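Long-range contacts in tudor domain-containing protein 1 (Mus musculus, PDB 4B9W), which helps silence transposable elements in germ cells as a scaffold whose Tudor domains, the extended third one in this chain, bind arginine-methylated Piwi proteins: residues Trp8-Phe13 and Pro125-Met129; Val15-Val21 and Lys159-Val165; Met26-Phe32 and Ala147-Gln152; Trp132-Ile136 and Ile187-Ile192. One frame throughout, in Å; residues are numbered along the deposited sequence.

Contact 1. Residues Trp8-Phe13 and Pro125-Met129; sequences WTWVEF and PFQGM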
# COMPACT_ATOMS: atom_id res chain seq x y z
N TRP A 8 -16.21 -11.47 -9.35
CA TRP A 8 -15.59 -10.78 -10.48
C TRP A 8 -14.28 -11.40 -10.85
O TRP A 8 -13.75 -12.20 -10.10
CB TRP A 8 -15.41 -9.31 -10.10
CG TRP A 8 -14.79 -9.16 -8.74
CD1 TRP A 8 -15.42 -9.03 -7.50
CD2 TRP A 8 -13.36 -9.17 -8.43
NE1 TRP A 8 -14.50 -8.94 -6.49
CE2 TRP A 8 -13.25 -9.01 -6.98
CE3 TRP A 8 -12.22 -9.27 -9.18
CZ2 TRP A 8 -12.03 -8.97 -6.33
CZ3 TRP A 8 -10.99 -9.22 -8.52
CH2 TRP A 8 -10.89 -9.07 -7.13
N THR A 9 -13.73 -11.01 -12.00
CA THR A 9 -12.42 -11.51 -12.43
C THR A 9 -11.52 -10.38 -12.91
O THR A 9 -11.94 -9.24 -13.05
CB THR A 9 -12.59 -12.55 -13.56
OG1 THR A 9 -13.16 -11.92 -14.71
CG2 THR A 9 -13.54 -13.72 -13.11
N TRP A 10 -10.25 -10.72 -13.12
CA TRP A 10 -9.32 -9.86 -13.83
C TRP A 10 -9.18 -10.31 -15.23
O TRP A 10 -9.64 -11.38 -15.59
CB TRP A 10 -7.96 -9.90 -13.16
CG TRP A 10 -8.02 -9.32 -11.78
CD1 TRP A 10 -8.18 -10.01 -10.58
CD2 TRP A 10 -7.98 -7.90 -11.40
NE1 TRP A 10 -8.21 -9.13 -9.53
CE2 TRP A 10 -8.10 -7.86 -9.95
CE3 TRP A 10 -7.84 -6.71 -12.09
CZ2 TRP A 10 -8.07 -6.67 -9.25
CZ3 TRP A 10 -7.84 -5.53 -11.38
CH2 TRP A 10 -7.94 -5.51 -9.99
N VAL A 11 -8.53 -9.48 -16.05
CA VAL A 11 -8.17 -9.89 -17.39
C VAL A 11 -7.19 -11.04 -17.22
O VAL A 11 -6.37 -11.04 -16.30
CB VAL A 11 -7.51 -8.75 -18.21
CG1 VAL A 11 -7.12 -9.24 -19.61
CG2 VAL A 11 -8.45 -7.57 -18.32
N GLU A 12 -7.31 -12.03 -18.10
CA GLU A 12 -6.51 -13.25 -18.01
C GLU A 12 -5.57 -13.37 -19.20
O GLU A 12 -5.92 -12.96 -20.31
CB GLU A 12 -7.43 -14.47 -17.91
CG GLU A 12 -8.25 -14.52 -16.62
CD GLU A 12 -7.39 -14.70 -15.39
OE1 GLU A 12 -6.17 -14.87 -15.57
OE2 GLU A 12 -7.92 -14.69 -14.25
N PHE A 13 -4.39 -13.95 -18.93
CA PHE A 13 -3.31 -14.10 -19.92
C PHE A 13 -2.72 -15.50 -20.00
O PHE A 13 -2.80 -16.29 -19.06
CB PHE A 13 -2.14 -13.15 -19.58
CG PHE A 13 -2.54 -11.72 -19.44
CD1 PHE A 13 -2.64 -10.90 -20.57
CD2 PHE A 13 -2.88 -11.20 -18.21
CE1 PHE A 13 -3.05 -9.59 -20.45
CE2 PHE A 13 -3.28 -9.87 -18.09
CZ PHE A 13 -3.37 -9.07 -19.21
N PRO A 125 -14.30 -8.22 -17.14
CA PRO A 125 -13.17 -8.37 -16.21
C PRO A 125 -12.61 -7.02 -15.82
O PRO A 125 -12.66 -6.09 -16.62
CB PRO A 125 -12.13 -9.18 -17.02
CG PRO A 125 -12.93 -9.87 -18.08
CD PRO A 125 -14.12 -9.00 -18.38
N PHE A 126 -12.07 -6.92 -14.61
CA PHE A 126 -11.38 -5.71 -14.19
C PHE A 126 -10.16 -5.45 -15.08
O PHE A 126 -9.38 -6.35 -15.37
CB PHE A 126 -10.99 -5.75 -12.70
CG PHE A 126 -12.17 -5.78 -11.74
CD1 PHE A 126 -13.50 -5.62 -12.17
CD2 PHE A 126 -11.95 -5.97 -10.37
CE1 PHE A 126 -14.55 -5.65 -11.27
CE2 PHE A 126 -13.02 -6.00 -9.46
CZ PHE A 126 -14.31 -5.85 -9.91
N GLN A 127 -10.03 -4.19 -15.52
CA GLN A 127 -9.15 -3.84 -16.66
C GLN A 127 -7.84 -3.16 -16.27
O GLN A 127 -6.97 -3.05 -17.11
CB GLN A 127 -9.88 -2.91 -17.62
CG GLN A 127 -11.04 -3.53 -18.37
CD GLN A 127 -10.63 -4.65 -19.30
OE1 GLN A 127 -9.63 -4.55 -20.01
NE2 GLN A 127 -11.42 -5.73 -19.32
N GLY A 128 -7.72 -2.68 -15.04
CA GLY A 128 -6.48 -2.09 -14.57
C GLY A 128 -5.55 -3.18 -14.07
O GLY A 128 -5.59 -3.58 -12.89
N MET A 129 -4.71 -3.67 -14.97
CA MET A 129 -3.86 -4.80 -14.68
C MET A 129 -2.53 -4.33 -14.13
O MET A 129 -1.82 -3.60 -14.84
CB MET A 129 -3.63 -5.59 -15.98
CG MET A 129 -4.91 -6.19 -16.55
SD MET A 129 -5.73 -7.25 -15.33
CE MET A 129 -4.34 -8.26 -14.77
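Phe126 meets the run Trp8-Phe13 through both its backbone and its ring. Its amide N donates to Thr9 O over 2.8 Å in a nearly straight bond (166°), and its carbonyl O receives a weak, bent bond from Val11 N at 3.3 Å. The two bonds flank Trp10 and make a single beta bridge between Trp10 and Phe126. Thr9 O also receives a CA-H contact from Pro125. The carbonyl of Pro125 is served from its own segment: Gln127, bent about CB-CG (chi2 -64°), folds back so that NE2 reaches Pro125 O at 3.0 Å from above the carbonyl plane, and Arg84 adds a weak bond to the same oxygen. Gln127 N is bonded to Asp102 OD1, while the backbones of Gly128 and Met129 pair with Val101 and Cys34. This bridge belongs to the junction of an extended Tudor domain, where residues 125-129 lead from the strands of the Tudor core into strand 129-133 of the staphylococcal nuclease-like part. Trp8, Trp10 and Phe126 cluster around the bridge. Trp8 lies nearly parallel to the Phe126 ring (14°) but slid aside, with Phe126 CE2 3.4 Å from Trp8 CD2. Trp10 instead presents a face to the edge of Phe126 in a T-shaped pair, its CE3 3.3 Å from Phe126 CB. An alanine at Trp8 removes the near-parallel ring and would probably uncover one side of Phe126, leaving a gap there. Farther along, Met129 SD lies 3.7 Å from Val11 CB, and its CE touches the edge of the Phe13 ring.

Contact 2. Residues Val15-Val21 and Lys159-Val165; sequences VDETVDV and KLQARVV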
# COMPACT_ATOMS: atom_id res chain seq x y z
N VAL A 15 1.16 -17.35 -20.69
CA VAL A 15 2.58 -17.04 -20.58
C VAL A 15 3.11 -16.84 -22.00
O VAL A 15 2.74 -17.56 -22.92
CB VAL A 15 3.34 -18.15 -19.82
CG1 VAL A 15 4.83 -17.86 -19.78
CG2 VAL A 15 2.78 -18.28 -18.40
N ASP A 16 3.92 -15.79 -22.17
CA ASP A 16 4.43 -15.32 -23.47
C ASP A 16 3.42 -14.75 -24.45
O ASP A 16 3.78 -14.47 -25.60
CB ASP A 16 5.28 -16.38 -24.16
CG ASP A 16 6.63 -16.52 -23.53
OD1 ASP A 16 7.11 -15.55 -22.89
OD2 ASP A 16 7.24 -17.61 -23.69
N GLU A 17 2.19 -14.51 -23.99
CA GLU A 17 1.22 -13.75 -24.79
C GLU A 17 1.77 -12.37 -25.15
O GLU A 17 2.33 -11.68 -24.31
CB GLU A 17 -0.09 -13.61 -24.02
CG GLU A 17 -1.20 -12.96 -24.83
CD GLU A 17 -2.52 -12.89 -24.07
OE1 GLU A 17 -2.73 -13.69 -23.11
OE2 GLU A 17 -3.36 -12.05 -24.44
N THR A 18 1.62 -11.98 -26.41
CA THR A 18 1.98 -10.61 -26.81
C THR A 18 0.73 -9.82 -27.15
O THR A 18 -0.14 -10.28 -27.89
CB THR A 18 2.97 -10.58 -27.97
OG1 THR A 18 2.38 -11.22 -29.11
CG2 THR A 18 4.22 -11.30 -27.60
N VAL A 19 0.63 -8.63 -26.57
CA VAL A 19 -0.59 -7.87 -26.60
C VAL A 19 -0.26 -6.37 -26.45
O VAL A 19 0.65 -5.99 -25.74
CB VAL A 19 -1.55 -8.36 -25.50
CG1 VAL A 19 -0.83 -8.38 -24.16
CG2 VAL A 19 -2.83 -7.53 -25.47
N ASP A 20 -1.00 -5.54 -27.16
CA ASP A 20 -0.78 -4.10 -27.09
C ASP A 20 -1.38 -3.55 -25.81
O ASP A 20 -2.44 -4.00 -25.35
CB ASP A 20 -1.34 -3.39 -28.32
CG ASP A 20 -0.50 -3.63 -29.57
OD1 ASP A 20 0.74 -3.84 -29.47
OD2 ASP A 20 -1.09 -3.61 -30.66
N VAL A 21 -0.66 -2.61 -25.22
CA VAL A 21 -1.07 -1.94 -24.01
C VAL A 21 -0.97 -0.43 -24.15
O VAL A 21 -0.23 0.10 -24.99
CB VAL A 21 -0.19 -2.37 -22.81
CG1 VAL A 21 -0.29 -3.88 -22.59
CG2 VAL A 21 1.25 -1.92 -22.98
N LYS A 159 1.06 3.66 -27.55
CA LYS A 159 0.64 2.28 -27.42
C LYS A 159 1.91 1.45 -27.62
O LYS A 159 2.67 1.68 -28.57
CB LYS A 159 -0.44 1.94 -28.45
CG LYS A 159 -0.77 0.45 -28.54
CD LYS A 159 -2.02 0.20 -29.40
CE LYS A 159 -1.85 0.52 -30.88
NZ LYS A 159 -3.20 0.53 -31.56
N LEU A 160 2.15 0.51 -26.70
CA LEU A 160 3.33 -0.36 -26.74
C LEU A 160 2.94 -1.83 -26.86
O LEU A 160 1.82 -2.19 -26.50
CB LEU A 160 4.20 -0.17 -25.47
CG LEU A 160 4.62 1.27 -25.12
CD1 LEU A 160 3.79 1.86 -23.99
CD2 LEU A 160 6.09 1.34 -24.71
N GLN A 161 3.84 -2.65 -27.38
CA GLN A 161 3.71 -4.11 -27.31
C GLN A 161 4.15 -4.65 -25.94
O GLN A 161 5.28 -4.42 -25.49
CB GLN A 161 4.55 -4.78 -28.42
CG GLN A 161 4.61 -6.29 -28.34
CD GLN A 161 5.40 -6.90 -29.49
OE1 GLN A 161 6.63 -6.98 -29.42
NE2 GLN A 161 4.71 -7.31 -30.54
N ALA A 162 3.28 -5.40 -25.29
CA ALA A 162 3.63 -6.05 -24.03
C ALA A 162 3.71 -7.54 -24.28
O ALA A 162 2.82 -8.13 -24.90
CB ALA A 162 2.62 -5.74 -22.94
N ARG A 163 4.78 -8.14 -23.80
CA ARG A 163 4.90 -9.58 -23.75
C ARG A 163 4.81 -10.00 -22.29
O ARG A 163 5.57 -9.56 -21.44
CB ARG A 163 6.20 -10.04 -24.38
CG ARG A 163 6.22 -11.54 -24.59
CD ARG A 163 7.35 -11.95 -25.52
NE ARG A 163 8.63 -11.87 -24.86
CZ ARG A 163 9.08 -12.73 -23.95
NH1 ARG A 163 8.34 -13.77 -23.56
NH2 ARG A 163 10.29 -12.57 -23.41
N VAL A 164 3.83 -10.84 -22.00
CA VAL A 164 3.53 -11.27 -20.64
C VAL A 164 4.54 -12.38 -20.29
O VAL A 164 4.36 -13.50 -20.68
CB VAL A 164 2.03 -11.73 -20.56
CG1 VAL A 164 1.64 -12.17 -19.16
CG2 VAL A 164 1.09 -10.62 -21.03
N VAL A 165 5.61 -12.06 -19.57
CA VAL A 165 6.69 -13.03 -19.31
C VAL A 165 6.40 -13.88 -18.06
O VAL A 165 6.69 -15.08 -18.04
CB VAL A 165 8.07 -12.32 -19.14
CG1 VAL A 165 9.19 -13.28 -18.75
CG2 VAL A 165 8.44 -11.58 -20.43
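Strands 18-21 and 160-165 run antiparallel, their axes 4.4 Å apart at closest and their directions 139° apart, with Val19 facing Ala162 and Val21 facing Leu160 in hydrogen-bonded pairs. Each pair makes two bonds, the shortest being Ala162 N to Val19 O at 2.7 Å. The ladder runs on toward the N-terminal end of the first segment, where Val164 N donates to Glu17 O and Asp16 N to Val164 O at 2.8 Å. Both strands belong to the curled sheet of the staphylococcal nuclease-like part of the extended Tudor domain, in which segments separated by 137 residues are joined side by side. Val19, Val21, Leu160 and Ala162 share one face, where Val21 and Ala162 also pack on Leu176. Val21 CG1, set anti to the carbonyl carbon (chi1 -59°), presses tightly on Ala162 CB at 3.5 Å. Thr18, Asp20, Gln161 and Arg163 point to the other face. There Thr18 CG2 lies 3.6 Å from Arg163 CG. Lys159 crosses Asp20 obliquely, Lys159 CD 3.8 Å from Asp20 CB. Asp16 and Arg163 are placed as a salt bridge, though the modelled approach is too short to be trusted in detail. Glu17 turns instead to Lys38 and to the backbone of Thr14.

Contact 3. Residues Met26-Phe32 and Ala147-Gln152; sequences MYSPGEF and ATARFQ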
# COMPACT_ATOMS: atom_id res chain seq x y z
N MET A 26 0.61 4.93 -13.24
CA MET A 26 2.05 4.78 -13.10
C MET A 26 2.49 5.17 -11.70
O MET A 26 2.11 6.23 -11.20
CB MET A 26 2.73 5.68 -14.12
CG MET A 26 4.21 5.90 -13.89
SD MET A 26 5.24 4.61 -14.59
CE MET A 26 6.41 5.69 -15.39
N TYR A 27 3.29 4.31 -11.09
CA TYR A 27 3.91 4.59 -9.81
C TYR A 27 5.41 4.41 -9.89
O TYR A 27 6.13 5.18 -9.28
CB TYR A 27 3.35 3.67 -8.73
CG TYR A 27 1.90 3.85 -8.44
CD1 TYR A 27 1.46 4.82 -7.55
CD2 TYR A 27 0.94 3.05 -9.06
CE1 TYR A 27 0.12 4.97 -7.27
CE2 TYR A 27 -0.40 3.21 -8.80
CZ TYR A 27 -0.81 4.16 -7.90
OH TYR A 27 -2.14 4.31 -7.64
N SER A 28 5.86 3.38 -10.63
CA SER A 28 7.29 3.07 -10.83
C SER A 28 7.48 2.06 -11.95
O SER A 28 6.51 1.57 -12.50
CB SER A 28 7.95 2.50 -9.54
OG SER A 28 7.53 1.18 -9.24
N PRO A 29 8.74 1.71 -12.26
CA PRO A 29 8.98 0.55 -13.12
C PRO A 29 8.57 -0.77 -12.53
O PRO A 29 8.47 -1.75 -13.27
CB PRO A 29 10.50 0.58 -13.34
CG PRO A 29 10.86 2.01 -13.20
CD PRO A 29 9.97 2.49 -12.08
N GLY A 30 8.34 -0.82 -11.21
CA GLY A 30 7.92 -2.04 -10.54
C GLY A 30 6.43 -2.10 -10.26
O GLY A 30 5.91 -3.09 -9.71
N GLU A 31 5.73 -1.05 -10.67
CA GLU A 31 4.34 -0.88 -10.36
C GLU A 31 3.66 0.12 -11.29
O GLU A 31 3.62 1.33 -11.03
CB GLU A 31 4.23 -0.42 -8.92
CG GLU A 31 2.81 -0.28 -8.40
CD GLU A 31 2.78 0.30 -6.99
OE1 GLU A 31 3.76 0.97 -6.55
OE2 GLU A 31 1.76 0.12 -6.33
N PHE A 32 3.07 -0.40 -12.35
CA PHE A 32 2.29 0.42 -13.23
C PHE A 32 1.13 -0.38 -13.74
O PHE A 32 1.14 -1.61 -13.68
CB PHE A 32 3.14 0.99 -14.38
CG PHE A 32 3.74 -0.05 -15.28
CD1 PHE A 32 4.87 -0.74 -14.90
CD2 PHE A 32 3.16 -0.34 -16.53
CE1 PHE A 32 5.43 -1.71 -15.73
CE2 PHE A 32 3.71 -1.30 -17.36
CZ PHE A 32 4.86 -1.97 -16.97
N ALA A 147 14.26 7.60 -12.31
CA ALA A 147 13.98 6.34 -13.02
C ALA A 147 12.50 6.28 -13.41
O ALA A 147 12.14 5.90 -14.53
CB ALA A 147 14.36 5.14 -12.17
N THR A 148 11.64 6.72 -12.50
CA THR A 148 10.20 6.68 -12.77
C THR A 148 9.79 7.70 -13.85
O THR A 148 9.03 7.37 -14.77
CB THR A 148 9.39 6.82 -11.47
OG1 THR A 148 9.71 5.70 -10.61
CG2 THR A 148 7.90 6.82 -11.75
N ALA A 149 10.32 8.92 -13.78
CA ALA A 149 10.00 9.94 -14.79
C ALA A 149 10.58 9.59 -16.18
O ALA A 149 9.96 9.89 -17.24
CB ALA A 149 10.46 11.31 -14.33
N ARG A 150 11.73 8.93 -16.21
CA ARG A 150 12.26 8.48 -17.49
C ARG A 150 11.34 7.42 -18.10
O ARG A 150 10.99 7.50 -19.28
CB ARG A 150 13.71 7.98 -17.37
CG ARG A 150 14.31 7.50 -18.69
CD ARG A 150 14.03 8.43 -19.88
NE ARG A 150 14.90 9.60 -19.92
CZ ARG A 150 14.54 10.85 -20.28
NH1 ARG A 150 13.28 11.20 -20.60
NH2 ARG A 150 15.46 11.79 -20.29
N PHE A 151 10.92 6.45 -17.28
CA PHE A 151 9.99 5.41 -17.68
C PHE A 151 8.71 6.03 -18.26
O PHE A 151 8.30 5.66 -19.35
CB PHE A 151 9.71 4.46 -16.47
CG PHE A 151 8.74 3.32 -16.75
CD1 PHE A 151 8.71 2.65 -17.97
CD2 PHE A 151 7.92 2.86 -15.72
CE1 PHE A 151 7.84 1.59 -18.18
CE2 PHE A 151 7.04 1.81 -15.93
CZ PHE A 151 7.00 1.17 -17.16
N GLN A 152 8.13 6.99 -17.54
CA GLN A 152 6.90 7.70 -17.93
C GLN A 152 7.06 8.38 -19.31
O GLN A 152 6.17 8.27 -20.17
CB GLN A 152 6.54 8.72 -16.83
CG GLN A 152 5.52 9.77 -17.18
CD GLN A 152 4.17 9.18 -17.44
OE1 GLN A 152 3.83 8.10 -16.94
NE2 GLN A 152 3.35 9.89 -18.21
O HOH W 1 9.13 6.42 -8.20
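Phe151, on helix 145-155, drives the edge of its ring into the face of Phe32, so that a helix packs on the curled sheet of the staphylococcal nuclease-like part. The pair is T-shaped (planes at 80°, centroids 4.9 Å apart), with Phe151 CZ over the centre of the Phe32 ring. With CG trans to its own N (chi1 -180°), Phe151 reaches from the helix at about a right angle to Phe32. Met26 crosses Phe151 obliquely in a Met-aromatic contact, SD 4.3 Å from the centroid of the Phe151 ring, and its chain, bent at chi2 and chi3, brings CE to 3.2 Å from Thr148 O and beside Gln152 N. Pro29 slides past the same ring, CG 4.0 Å from Phe151 CD2. A leucine in place of Phe32 would probably leave the Phe151 edge without a flat face and open a gap beside Leu176 and Val174. At the strand corner Tyr27 N and Ser28 N both donate to Glu31 O, a classic beta bulge, and Ser28 OG accepts from Gly30 N in an ST turn. The bound peptide takes backbone bonds from Met26 and Tyr27 here. A water sits 2.6 Å from Thr148 OG1 and donates weakly to Tyr27 O at 3.4 Å.

Contact 4. Residues Trp132-Ile136 and Ile187-Ile192; sequences WLVDI and ISDVLI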
# COMPACT_ATOMS: atom_id res chain seq x y z
N TRP A 132 4.79 -4.96 -13.92
CA TRP A 132 6.15 -4.50 -13.60
C TRP A 132 7.02 -4.87 -14.74
O TRP A 132 6.72 -5.81 -15.43
CB TRP A 132 6.68 -5.11 -12.31
CG TRP A 132 6.49 -6.59 -12.18
CD1 TRP A 132 7.36 -7.62 -12.56
CD2 TRP A 132 5.34 -7.27 -11.58
NE1 TRP A 132 6.82 -8.85 -12.25
CE2 TRP A 132 5.61 -8.70 -11.66
CE3 TRP A 132 4.15 -6.84 -10.99
CZ2 TRP A 132 4.72 -9.64 -11.20
CZ3 TRP A 132 3.25 -7.80 -10.50
CH2 TRP A 132 3.53 -9.17 -10.61
N LEU A 133 8.09 -4.14 -14.99
CA LEU A 133 9.02 -4.51 -16.05
C LEU A 133 9.89 -5.65 -15.53
O LEU A 133 10.29 -5.65 -14.39
CB LEU A 133 9.93 -3.33 -16.44
CG LEU A 133 9.28 -2.13 -17.15
CD1 LEU A 133 10.35 -1.11 -17.49
CD2 LEU A 133 8.54 -2.56 -18.39
N VAL A 134 10.16 -6.64 -16.37
CA VAL A 134 11.01 -7.74 -15.92
C VAL A 134 12.49 -7.38 -16.13
O VAL A 134 12.83 -6.48 -16.90
CB VAL A 134 10.67 -9.07 -16.60
CG1 VAL A 134 9.26 -9.50 -16.21
CG2 VAL A 134 10.86 -8.96 -18.11
N ASP A 135 13.33 -8.10 -15.41
CA ASP A 135 14.79 -8.11 -15.61
C ASP A 135 15.49 -6.80 -15.18
O ASP A 135 16.63 -6.55 -15.60
CB ASP A 135 15.18 -8.48 -17.06
CG ASP A 135 14.67 -9.87 -17.51
OD1 ASP A 135 14.27 -10.70 -16.66
OD2 ASP A 135 14.67 -10.11 -18.73
N ILE A 136 14.84 -6.02 -14.32
CA ILE A 136 15.46 -4.84 -13.69
C ILE A 136 15.14 -4.70 -12.19
O ILE A 136 14.22 -5.31 -11.68
CB ILE A 136 15.04 -3.54 -14.40
CG1 ILE A 136 13.51 -3.37 -14.34
CG2 ILE A 136 15.54 -3.52 -15.84
CD1 ILE A 136 13.05 -1.95 -14.49
N ILE A 187 11.88 -0.91 -23.47
CA ILE A 187 11.92 0.17 -22.51
C ILE A 187 13.00 -0.10 -21.43
O ILE A 187 13.80 0.80 -21.10
CB ILE A 187 10.52 0.43 -21.91
CG1 ILE A 187 9.46 0.66 -23.02
CG2 ILE A 187 10.57 1.60 -20.93
CD1 ILE A 187 9.83 1.66 -24.09
N SER A 188 13.07 -1.33 -20.95
CA SER A 188 14.14 -1.72 -19.99
C SER A 188 15.57 -1.37 -20.48
O SER A 188 16.39 -0.87 -19.70
CB SER A 188 14.05 -3.22 -19.65
OG SER A 188 14.36 -4.05 -20.77
N ASP A 189 15.85 -1.61 -21.76
CA ASP A 189 17.12 -1.22 -22.35
C ASP A 189 17.44 0.21 -22.06
O ASP A 189 18.55 0.54 -21.66
CB ASP A 189 17.14 -1.39 -23.88
CG ASP A 189 18.53 -1.10 -24.49
OD1 ASP A 189 19.47 -1.88 -24.24
OD2 ASP A 189 18.68 -0.08 -25.21
N VAL A 190 16.45 1.06 -22.30
CA VAL A 190 16.57 2.49 -22.08
C VAL A 190 16.99 2.76 -20.66
O VAL A 190 17.99 3.45 -20.43
CB VAL A 190 15.25 3.23 -22.35
CG1 VAL A 190 15.39 4.72 -22.10
CG2 VAL A 190 14.76 2.94 -23.78
N LEU A 191 16.24 2.22 -19.70
CA LEU A 191 16.51 2.44 -18.27
C LEU A 191 17.85 1.87 -17.79
O LEU A 191 18.50 2.45 -16.91
CB LEU A 191 15.37 1.87 -17.41
CG LEU A 191 13.95 2.43 -17.62
CD1 LEU A 191 13.00 1.90 -16.54
CD2 LEU A 191 13.92 3.95 -17.65
N ILE A 192 18.26 0.73 -18.35
CA ILE A 192 19.55 0.13 -17.98
C ILE A 192 20.68 0.96 -18.57
O ILE A 192 21.59 1.37 -17.85
CB ILE A 192 19.67 -1.33 -18.45
CG1 ILE A 192 18.58 -2.19 -17.81
CG2 ILE A 192 21.07 -1.87 -18.12
CD1 ILE A 192 18.31 -3.50 -18.50
O HOH W 2 11.88 -5.83 -19.50
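Ile136 holds CG1 between its backbone N and carbonyl carbon (chi1 60°), which sends CG2 out beside the N and toward the helix, where it meets the extended arm of Ile192. That arm leaves its backbone at chi1 -61°, and its CD1 comes to 3.8 Å from Ile136 CG2. The same methyl of Ile136 also lies over the start of the helix, 4.1 Å from Ser188 CB. Leu133 and Leu191 approach at about a right angle and touch methyl to methyl, CD1 to CD1, at 4.1 Å. Ile136 CD1 lies a little farther from the same Leu191 methyl, so that Leu191 CD1 is met by both Leu133 and Ile136. Ile187 CG2 stands 4.4 Å from Leu133 CD1. The contact is made mostly of methyl groups at loose to ordinary spacing, with one polar link at its side: a water donates to Val134 O at 2.8 Å and lies at a weak 3.3 Å from Ser188 OG. Strand 129-133 ends here, where the chain leaves the curled nuclease-like sheet, and helix 187-193 packs against that end. Leu133 and Ile187 both continue inward to Leu176 and to Phe151 of helix 145-155, Ile187 also reaching Leu160, while Val197 covers Ile136 and Leu191 from the C-terminal tail.

Along the chain the first segments of contacts 1, 2 and 3 follow one another and the partners come later; contact 3 is nested within the loop closed by contact 2, while contact 1 closes before contact 4 opens. Contacts 2, 3 and 4 all reach the curled six-stranded sheet of the nuclease-like part. Contacts 3 and 4 are close neighbours, centres about 10 Å apart, joined by Pro29-Leu133 backbone pairing and by Phe151 on Ile187. Leu160 and Ile187 link contacts 2 and 4. Contact 1, its centre about 24 Å from that of contact 4, meets contact 2 through Phe13 and Val164 and joins the Tudor core to the nuclease-like part. The bound peptide reaches contact 3.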